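PDB 1ZVT: topoisomerase IV subunit A from Escherichia coli, which takes part in the ATP-dependent decatenation and supercoil removal of a type II topoisomerase, its C-terminal beta-pinwheel domain probably binding DNA and tuning substrate choice. Local coordinates for residues V39-Q45 with M89-S93; R55-I59 with L115-N119; F108-D114 with L164-S168. All blocks are in the same frame, centred on the assembly; numbering follows the deposited sequence.

The three contacts join successive four-stranded sheets of the beta-pinwheel. Interaction 1 brings together 35-42 and 86-90, outermost strands of two neighbouring sheets. Interactions 2 and 3 repeat one theme: a loop following a strand of one sheet runs along the preceding sheet before adding its last strand, 123-124 or 173-174. Interactions 1 and 2 reach the same sheet, with centres 13 Å apart. Interactions 2 and 3, with centres 15 Å apart, touch through Leu115 and Cys110. Interactions 1 and 3 have centres 18 Å apart and meet where Phe112 packs on Leu90 to Ser93. Along the chain interaction 1 closes before interaction 3 opens. Because strands 123-124 and 173-174 each complete the sheet before their own, adjacent blades are interlocked.

Interaction 1: V39-Q45 with M89-S93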
loop_
_atom_site.group_PDB
_atom_site.type_symbol
_atom_site.label_atom_id
_atom_site.label_comp_id
_atom_site.label_asym_id
_atom_site.label_seq_id
_atom_site.Cartn_x
_atom_site.Cartn_y
_atom_site.Cartn_z
ATOM N N VAL A 39 -10.793 -1.965 7.736
ATOM C CA VAL A 39 -10.889 -3.099 6.794
ATOM C C VAL A 39 -11.964 -4.057 7.279
ATOM O O VAL A 39 -12.358 -4.032 8.440
ATOM C CB VAL A 39 -9.536 -3.830 6.606
ATOM C CG1 VAL A 39 -8.501 -2.862 5.967
ATOM C CG2 VAL A 39 -9.031 -4.346 7.927
ATOM N N LYS A 40 -12.454 -4.907 6.393
ATOM C CA LYS A 40 -13.525 -5.825 6.795
ATOM C C LYS A 40 -13.187 -7.250 6.405
ATOM O O LYS A 40 -12.391 -7.493 5.487
ATOM C CB LYS A 40 -14.865 -5.401 6.198
ATOM C CG LYS A 40 -14.957 -5.561 4.675
ATOM C CD LYS A 40 -16.354 -5.172 4.179
ATOM C CE LYS A 40 -16.420 -5.129 2.659
ATOM N NZ LYS A 40 -15.609 -3.978 2.111
ATOM N N GLY A 41 -13.777 -8.191 7.129
ATOM C CA GLY A 41 -13.522 -9.593 6.868
ATOM C C GLY A 41 -14.319 -10.426 7.831
ATOM O O GLY A 41 -15.375 -10.007 8.294
ATOM N N LYS A 42 -13.794 -11.608 8.126
ATOM C CA LYS A 42 -14.459 -12.536 9.046
ATOM C C LYS A 42 -13.603 -12.738 10.274
ATOM O O LYS A 42 -12.389 -12.577 10.226
ATOM C CB LYS A 42 -14.691 -13.883 8.356
ATOM C CG LYS A 42 -15.767 -13.839 7.267
ATOM C CD LYS A 42 -15.835 -15.172 6.520
ATOM C CE LYS A 42 -16.861 -15.118 5.387
ATOM N NZ LYS A 42 -17.587 -16.414 5.264
ATOM N N SER A 43 -14.238 -13.107 11.382
ATOM C CA SER A 43 -13.546 -13.193 12.661
ATOM C C SER A 43 -12.517 -14.332 12.675
ATOM O O SER A 43 -11.599 -14.314 13.496
ATOM C CB SER A 43 -14.559 -13.310 13.812
ATOM O OG SER A 43 -15.409 -14.423 13.599
ATOM N N ASN A 44 -12.655 -15.284 11.746
ATOM C CA ASN A 44 -11.709 -16.390 11.629
ATOM C C ASN A 44 -10.671 -16.219 10.524
ATOM O O ASN A 44 -10.128 -17.205 10.013
ATOM C CB ASN A 44 -12.449 -17.734 11.479
ATOM C CG ASN A 44 -13.281 -17.820 10.212
ATOM O OD1 ASN A 44 -13.610 -16.809 9.581
ATOM N ND2 ASN A 44 -13.644 -19.049 9.831
ATOM N N GLN A 45 -10.383 -14.971 10.151
ATOM C CA GLN A 45 -9.334 -14.696 9.180
ATOM C C GLN A 45 -8.410 -13.663 9.834
ATOM O O GLN A 45 -8.871 -12.868 10.632
ATOM C CB GLN A 45 -9.911 -14.232 7.823
ATOM C CG GLN A 45 -9.905 -12.751 7.518
ATOM C CD GLN A 45 -10.762 -12.358 6.299
ATOM O OE1 GLN A 45 -11.964 -12.281 6.390
ATOM N NE2 GLN A 45 -10.123 -12.110 5.165
ATOM N N MET A 89 -2.898 -1.508 6.642
ATOM C CA MET A 89 -3.713 -2.576 7.206
ATOM C C MET A 89 -4.487 -3.276 6.086
ATOM O O MET A 89 -5.069 -2.602 5.210
ATOM C CB MET A 89 -4.707 -1.980 8.219
ATOM C CG MET A 89 -5.617 -2.986 8.872
ATOM S SD MET A 89 -6.629 -2.332 10.254
ATOM C CE MET A 89 -7.580 -1.023 9.458
ATOM N N LEU A 90 -4.494 -4.605 6.098
ATOM C CA LEU A 90 -5.159 -5.386 5.050
ATOM C C LEU A 90 -5.914 -6.555 5.654
ATOM O O LEU A 90 -5.470 -7.163 6.647
ATOM C CB LEU A 90 -4.129 -5.966 4.078
ATOM C CG LEU A 90 -3.428 -4.944 3.182
ATOM C CD1 LEU A 90 -2.179 -4.376 3.838
ATOM C CD2 LEU A 90 -3.092 -5.620 1.862
ATOM N N MET A 91 -7.018 -6.921 5.018
ATOM C CA MET A 91 -7.742 -8.121 5.367
ATOM C C MET A 91 -8.329 -8.647 4.063
ATOM O O MET A 91 -9.229 -8.028 3.497
ATOM C CB MET A 91 -8.840 -7.788 6.385
ATOM C CG MET A 91 -9.322 -8.928 7.191
ATOM S SD MET A 91 -10.238 -8.358 8.648
ATOM C CE MET A 91 -10.423 -9.881 9.551
ATOM N N GLU A 92 -7.778 -9.755 3.575
ATOM C CA GLU A 92 -8.118 -10.321 2.261
ATOM C C GLU A 92 -8.120 -11.841 2.341
ATOM O O GLU A 92 -7.724 -12.431 3.357
ATOM C CB GLU A 92 -7.073 -9.881 1.208
ATOM C CG GLU A 92 -6.850 -8.345 1.092
ATOM C CD GLU A 92 -8.037 -7.582 0.456
ATOM O OE1 GLU A 92 -8.799 -8.183 -0.328
ATOM O OE2 GLU A 92 -8.230 -6.363 0.721
ATOM N N SER A 93 -8.543 -12.488 1.259
ATOM C CA SER A 93 -8.514 -13.944 1.198
ATOM C C SER A 93 -7.053 -14.390 1.145
ATOM O O SER A 93 -6.185 -13.624 0.700
ATOM C CB SER A 93 -9.296 -14.447 -0.017
ATOM O OG SER A 93 -8.651 -14.020 -1.207
HETATM O O HOH W 1 -10.982 -5.377 3.699
#
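The carboxamide of Gln45 is held at both ends, and one end reaches Glu92. Gln45 OE1 turns back to accept a bond from Lys42 N at 2.6 Å, with an N-H...O angle of 152°, across the type I turn Lys42 to Gln45. Gln45 NE2 gives a weak, bent bond to Glu92 O at 3.0 Å. A glutamine suits this place because it offers an acceptor and a donor on one flat group. At Gly41 a side chain would run into Gln45 OE1 and Met91 CG, so its absence makes room for the methionine chain. Met91 is fully extended, with chi3 at -170°, and Met91 CE ends in the turn, 3.4 Å from Lys42 O and 3.6 Å from Gln45 CG. Farther along the strand, Val39 CG2 is wedged between Met91 CB and Met89 CG, 3.8 Å from Met89 CG, while Met89 bends at its last torsion to bring CE near Val39 N. A water accepts from Lys40 N at 3.1 Å and lies 3.2 Å from Met91 O. Around this surface contact, strand 35-42 pairs with strand 3-9, whose Ile6 touches Met89 and Met91. Strand 86-90 pairs instead with strand 47-51, and Val47 there meets Val39 and Met89, so the methionines fill the seam between the two sheets.

Interaction 2: R55-I59 with L115-N119; sequences RSYAI and LVARN
Two direct hydrogen bonds tie Ser56 and Ala58 to the chain at Leu115 and Ala117. The hydroxyl OG of Ser56 donates to Leu115 O at 2.9 Å; it can do so because chi1, 66°, places OG between the backbone N and the carbonyl carbon, on the side of the loop. Two residues on, Ala58 N donates to Ala117 O at 2.8 Å. That bond is nearly straight at the hydrogen, 165°, yet the donor stands above the carbonyl plane of Ala117 and not on a lone pair. A serine suits this buried place, being short enough for the loop to come close while still offering a donor to Leu115 O. With an alanine here, Leu115 O would probably lose its hydroxyl donor and the start of the loop would be held less firmly to the strand.

Water extends the polar link. One molecule donates to both Ala58 O, at 2.7 Å, and Arg118 O, at 3.0 Å; another lies between Ala58 O and Asn119 O.

The packing is close. Ala58 CB meets Val116 CG1 at 3.7 Å, and the methyl Ala117 CB rests 3.7 Å from the backbone oxygen Ser56 O. Small methyl groups let the two backbones come close, while Leu115 sets its CB beside the Ser56 side chain.

Tyr57 sends its CB away from the loop, and its OH is bonded to Asp51. Strand 55-59 runs between strands 47-51 and 123-124: Tyr57 and Ile59 pair with Phe49 and Val47, and Ser56 pairs with Lys123. Val48 of strand 47-51 meets Ala58, Leu115 and Val116, so the loop lies over this sheet before its chain joins it as strand 123-124.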
loop_
_atom_site.group_PDB
_atom_site.type_symbol
_atom_site.label_atom_id
_atom_site.label_comp_id
_atom_site.label_asym_id
_atom_site.label_seq_id
_atom_site.Cartn_x
_atom_site.Cartn_y
_atom_site.Cartn_z
ATOM N N ARG A 55 8.146 -4.545 7.438
ATOM C CA ARG A 55 7.765 -5.786 8.138
ATOM C C ARG A 55 6.252 -5.963 8.124
ATOM O O ARG A 55 5.524 -4.985 8.174
ATOM C CB ARG A 55 8.291 -5.777 9.584
ATOM C CG ARG A 55 9.833 -5.723 9.667
ATOM C CD ARG A 55 10.335 -6.018 11.088
ATOM N NE ARG A 55 10.154 -7.419 11.485
ATOM C CZ ARG A 55 11.025 -8.406 11.253
ATOM N NH1 ARG A 55 12.154 -8.187 10.569
ATOM N NH2 ARG A 55 10.768 -9.626 11.693
ATOM N N SER A 56 5.777 -7.211 8.070
ATOM C CA SER A 56 4.336 -7.499 8.172
ATOM C C SER A 56 4.017 -8.368 9.401
ATOM O O SER A 56 4.856 -9.144 9.862
ATOM C CB SER A 56 3.780 -8.160 6.903
ATOM O OG SER A 56 4.339 -9.450 6.707
ATOM N N TYR A 57 2.792 -8.224 9.909
ATOM C CA TYR A 57 2.378 -8.845 11.149
ATOM C C TYR A 57 0.934 -9.255 10.992
ATOM O O TYR A 57 0.157 -8.507 10.398
ATOM C CB TYR A 57 2.427 -7.843 12.301
ATOM C CG TYR A 57 3.707 -7.094 12.494
ATOM C CD1 TYR A 57 4.000 -5.969 11.721
ATOM C CD2 TYR A 57 4.602 -7.460 13.507
ATOM C CE1 TYR A 57 5.183 -5.249 11.930
ATOM C CE2 TYR A 57 5.783 -6.738 13.710
ATOM C CZ TYR A 57 6.045 -5.641 12.925
ATOM O OH TYR A 57 7.211 -4.935 13.094
ATOM N N ALA A 58 0.563 -10.418 11.532
ATOM C CA ALA A 58 -0.834 -10.811 11.553
ATOM C C ALA A 58 -1.373 -10.904 12.979
ATOM O O ALA A 58 -0.664 -11.359 13.891
ATOM C CB ALA A 58 -1.020 -12.143 10.861
ATOM N N ILE A 59 -2.624 -10.494 13.157
ATOM C CA ILE A 59 -3.291 -10.554 14.463
ATOM C C ILE A 59 -4.646 -11.253 14.257
ATOM O O ILE A 59 -5.306 -11.053 13.241
ATOM C CB ILE A 59 -3.513 -9.127 15.053
ATOM C CG1 ILE A 59 -2.177 -8.463 15.440
ATOM C CG2 ILE A 59 -4.491 -9.136 16.258
ATOM C CD1 ILE A 59 -2.335 -7.056 16.096
ATOM N N LEU A 115 2.047 -12.366 3.735
ATOM C CA LEU A 115 2.145 -11.321 4.768
ATOM C C LEU A 115 1.825 -11.847 6.167
ATOM O O LEU A 115 2.109 -11.180 7.152
ATOM C CB LEU A 115 1.201 -10.167 4.443
ATOM C CG LEU A 115 1.701 -9.124 3.442
ATOM C CD1 LEU A 115 1.855 -9.732 2.089
ATOM C CD2 LEU A 115 0.697 -7.999 3.369
ATOM N N VAL A 116 1.229 -13.035 6.253
ATOM C CA VAL A 116 0.696 -13.494 7.546
ATOM C C VAL A 116 1.823 -14.030 8.420
ATOM O O VAL A 116 2.385 -15.098 8.144
ATOM C CB VAL A 116 -0.416 -14.519 7.347
ATOM C CG1 VAL A 116 -0.872 -15.144 8.693
ATOM C CG2 VAL A 116 -1.589 -13.877 6.619
ATOM N N ALA A 117 2.184 -13.258 9.438
ATOM C CA ALA A 117 3.243 -13.649 10.372
ATOM C C ALA A 117 2.695 -13.454 11.773
ATOM O O ALA A 117 2.506 -12.320 12.212
ATOM C CB ALA A 117 4.465 -12.813 10.168
ATOM N N ARG A 118 2.403 -14.565 12.457
ATOM C CA ARG A 118 1.668 -14.506 13.711
ATOM C C ARG A 118 2.569 -14.270 14.938
ATOM O O ARG A 118 2.065 -14.049 16.037
ATOM C CB ARG A 118 0.778 -15.752 13.866
ATOM C CG ARG A 118 -0.221 -15.881 12.705
ATOM C CD ARG A 118 -0.980 -17.188 12.687
ATOM N NE ARG A 118 -1.935 -17.282 11.571
ATOM C CZ ARG A 118 -3.153 -16.744 11.575
ATOM N NH1 ARG A 118 -3.575 -16.046 12.620
ATOM N NH2 ARG A 118 -3.947 -16.877 10.527
ATOM N N ASN A 119 3.885 -14.335 14.742
ATOM C CA ASN A 119 4.847 -14.056 15.798
ATOM C C ASN A 119 4.920 -12.567 16.045
ATOM O O ASN A 119 4.626 -11.764 15.151
ATOM C CB ASN A 119 6.234 -14.588 15.426
ATOM C CG ASN A 119 6.765 -13.974 14.143
ATOM O OD1 ASN A 119 6.175 -14.142 13.065
ATOM N ND2 ASN A 119 7.867 -13.248 14.250
HETATM O O HOH W 2 1.993 -10.508 14.898
HETATM O O HOH W 3 -0.760 -13.196 15.922
#

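Interaction 3: F108-D114 with L164-S168; sequences FVCTFND and LPQLS
Val109 is gripped through both its backbone polar atoms by the loop residues Pro165 and Leu167. Leu167 N donates to Val109 O at 2.9 Å, approaching almost in line with the carbonyl at 170°, and Val109 N returns a bond to Pro165 O at 3.2 Å. This is the bonding pattern of a single parallel bridge, centred on Gln166, whose CA-H adds a contact to Val109 O at 3.1 Å.

A second polar cluster gathers at Asp114. Asp114 OD2 accepts a bond from Thr111 N at 3.0 Å and 174°, with a weak bond from Thr111 OG1, and a water donates to it at 2.6 Å. The same water donates to Leu167 O at 2.8 Å and accepts from Gln166 NE2. With CG anti to the backbone N (chi1 -179°) and the chain extended beyond it, Gln166 carries its amide as far as the water. The carboxylate is thus held by Thr111 of its own segment and joined through water to Gln166 and Leu167.

Packing completes the contact. Phe108 CB meets Leu167 CB at 3.9 Å, the two side chains crossing at about a right angle, while Leu164 CD2 covers Phe108 CA at 3.8 Å. Val109 CG2 rests against Leu164 O. Asp114 also sets OD1 beside Ser168 CB, and Lys123 NZ bonds to the carbonyl oxygens of both residues.

Strand 106-111 belongs to one blade, and the loop follows strand 155-160 of the next; its chain goes on to pair in the first blade as strand 173-174. Such an exchanged strand is the hallmark of the beta-pinwheel of the gyrase and topoisomerase IV C-terminal domain.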
loop_
_atom_site.group_PDB
_atom_site.type_symbol
_atom_site.label_atom_id
_atom_site.label_comp_id
_atom_site.label_asym_id
_atom_site.label_seq_id
_atom_site.Cartn_x
_atom_site.Cartn_y
_atom_site.Cartn_z
ATOM N N PHE A 108 7.407 -6.565 -5.889
ATOM C CA PHE A 108 7.049 -7.919 -6.301
ATOM C C PHE A 108 5.584 -8.170 -6.131
ATOM O O PHE A 108 4.898 -7.476 -5.387
ATOM C CB PHE A 108 7.893 -8.971 -5.535
ATOM C CG PHE A 108 7.809 -8.875 -4.018
ATOM C CD1 PHE A 108 6.832 -9.579 -3.324
ATOM C CD2 PHE A 108 8.729 -8.107 -3.287
ATOM C CE1 PHE A 108 6.740 -9.500 -1.905
ATOM C CE2 PHE A 108 8.648 -8.029 -1.893
ATOM C CZ PHE A 108 7.641 -8.720 -1.203
ATOM N N VAL A 109 5.093 -9.186 -6.824
ATOM C CA VAL A 109 3.730 -9.640 -6.582
ATOM C C VAL A 109 3.809 -10.750 -5.537
ATOM O O VAL A 109 4.733 -11.569 -5.570
ATOM C CB VAL A 109 3.082 -10.171 -7.879
ATOM C CG1 VAL A 109 1.719 -10.748 -7.592
ATOM C CG2 VAL A 109 2.947 -9.026 -8.909
ATOM N N CYS A 110 2.873 -10.766 -4.595
ATOM C CA CYS A 110 2.782 -11.864 -3.625
ATOM C C CYS A 110 1.315 -12.144 -3.326
ATOM O O CYS A 110 0.443 -11.571 -3.974
ATOM C CB CYS A 110 3.553 -11.569 -2.330
ATOM S SG CYS A 110 2.940 -10.174 -1.320
ATOM N N THR A 111 1.050 -13.068 -2.402
ATOM C CA THR A 111 -0.316 -13.270 -1.928
ATOM C C THR A 111 -0.434 -12.771 -0.484
ATOM O O THR A 111 0.570 -12.587 0.206
ATOM C CB THR A 111 -0.743 -14.753 -1.955
ATOM O OG1 THR A 111 0.102 -15.506 -1.079
ATOM C CG2 THR A 111 -0.694 -15.332 -3.397
ATOM N N PHE A 112 -1.669 -12.583 -0.036
ATOM C CA PHE A 112 -1.944 -12.154 1.351
ATOM C C PHE A 112 -1.307 -13.117 2.352
ATOM O O PHE A 112 -0.767 -12.697 3.396
ATOM C CB PHE A 112 -3.461 -12.068 1.558
ATOM C CG PHE A 112 -3.876 -11.581 2.930
ATOM C CD1 PHE A 112 -3.824 -10.233 3.256
ATOM C CD2 PHE A 112 -4.340 -12.480 3.891
ATOM C CE1 PHE A 112 -4.224 -9.774 4.536
ATOM C CE2 PHE A 112 -4.729 -12.031 5.189
ATOM C CZ PHE A 112 -4.669 -10.668 5.498
ATOM N N ASN A 113 -1.355 -14.410 2.043
ATOM C CA ASN A 113 -0.750 -15.410 2.910
ATOM C C ASN A 113 0.719 -15.120 3.219
ATOM O O ASN A 113 1.174 -15.373 4.331
ATOM C CB ASN A 113 -0.900 -16.814 2.328
ATOM C CG ASN A 113 -0.531 -17.874 3.330
ATOM O OD1 ASN A 113 0.385 -18.662 3.104
ATOM N ND2 ASN A 113 -1.194 -17.853 4.472
ATOM N N ASP A 114 1.448 -14.558 2.249
ATOM C CA ASP A 114 2.857 -14.229 2.422
ATOM C C ASP A 114 3.081 -13.155 3.456
ATOM O O ASP A 114 4.172 -13.050 3.984
ATOM C CB ASP A 114 3.469 -13.763 1.105
ATOM C CG ASP A 114 3.553 -14.886 0.091
ATOM O OD1 ASP A 114 3.904 -16.021 0.494
ATOM O OD2 ASP A 114 3.280 -14.634 -1.093
ATOM N N LEU A 164 5.727 -8.384 -13.573
ATOM C CA LEU A 164 6.497 -8.313 -12.353
ATOM C C LEU A 164 6.529 -9.674 -11.640
ATOM O O LEU A 164 5.466 -10.207 -11.262
ATOM C CB LEU A 164 5.893 -7.247 -11.431
ATOM C CG LEU A 164 6.710 -6.904 -10.184
ATOM C CD1 LEU A 164 8.075 -6.332 -10.519
ATOM C CD2 LEU A 164 5.929 -5.921 -9.364
ATOM N N PRO A 165 7.733 -10.257 -11.467
ATOM C CA PRO A 165 7.830 -11.585 -10.862
ATOM C C PRO A 165 7.215 -11.672 -9.475
ATOM O O PRO A 165 7.269 -10.715 -8.688
ATOM C CB PRO A 165 9.347 -11.840 -10.800
ATOM C CG PRO A 165 9.906 -11.041 -11.935
ATOM C CD PRO A 165 9.065 -9.761 -11.883
ATOM N N GLN A 166 6.613 -12.830 -9.203
ATOM C CA GLN A 166 6.061 -13.145 -7.896
ATOM C C GLN A 166 7.147 -13.633 -6.937
ATOM O O GLN A 166 7.969 -14.467 -7.298
ATOM C CB GLN A 166 4.930 -14.175 -8.037
ATOM C CG GLN A 166 4.276 -14.558 -6.715
ATOM C CD GLN A 166 2.981 -15.337 -6.871
ATOM O OE1 GLN A 166 2.519 -15.593 -7.984
ATOM N NE2 GLN A 166 2.376 -15.700 -5.743
ATOM N N LEU A 167 7.154 -13.090 -5.726
ATOM C CA LEU A 167 8.079 -13.484 -4.661
ATOM C C LEU A 167 7.313 -13.581 -3.346
ATOM O O LEU A 167 6.178 -13.097 -3.250
ATOM C CB LEU A 167 9.209 -12.452 -4.513
ATOM C CG LEU A 167 10.204 -12.295 -5.668
ATOM C CD1 LEU A 167 11.116 -11.113 -5.379
ATOM C CD2 LEU A 167 11.028 -13.593 -5.942
ATOM N N SER A 168 7.917 -14.201 -2.334
ATOM C CA SER A 168 7.274 -14.282 -1.006
ATOM C C SER A 168 7.851 -13.233 -0.074
ATOM O O SER A 168 7.292 -12.968 0.989
ATOM C CB SER A 168 7.444 -15.671 -0.387
ATOM O OG SER A 168 8.816 -15.960 -0.236
HETATM O O HOH W 4 4.352 -15.149 -3.422
#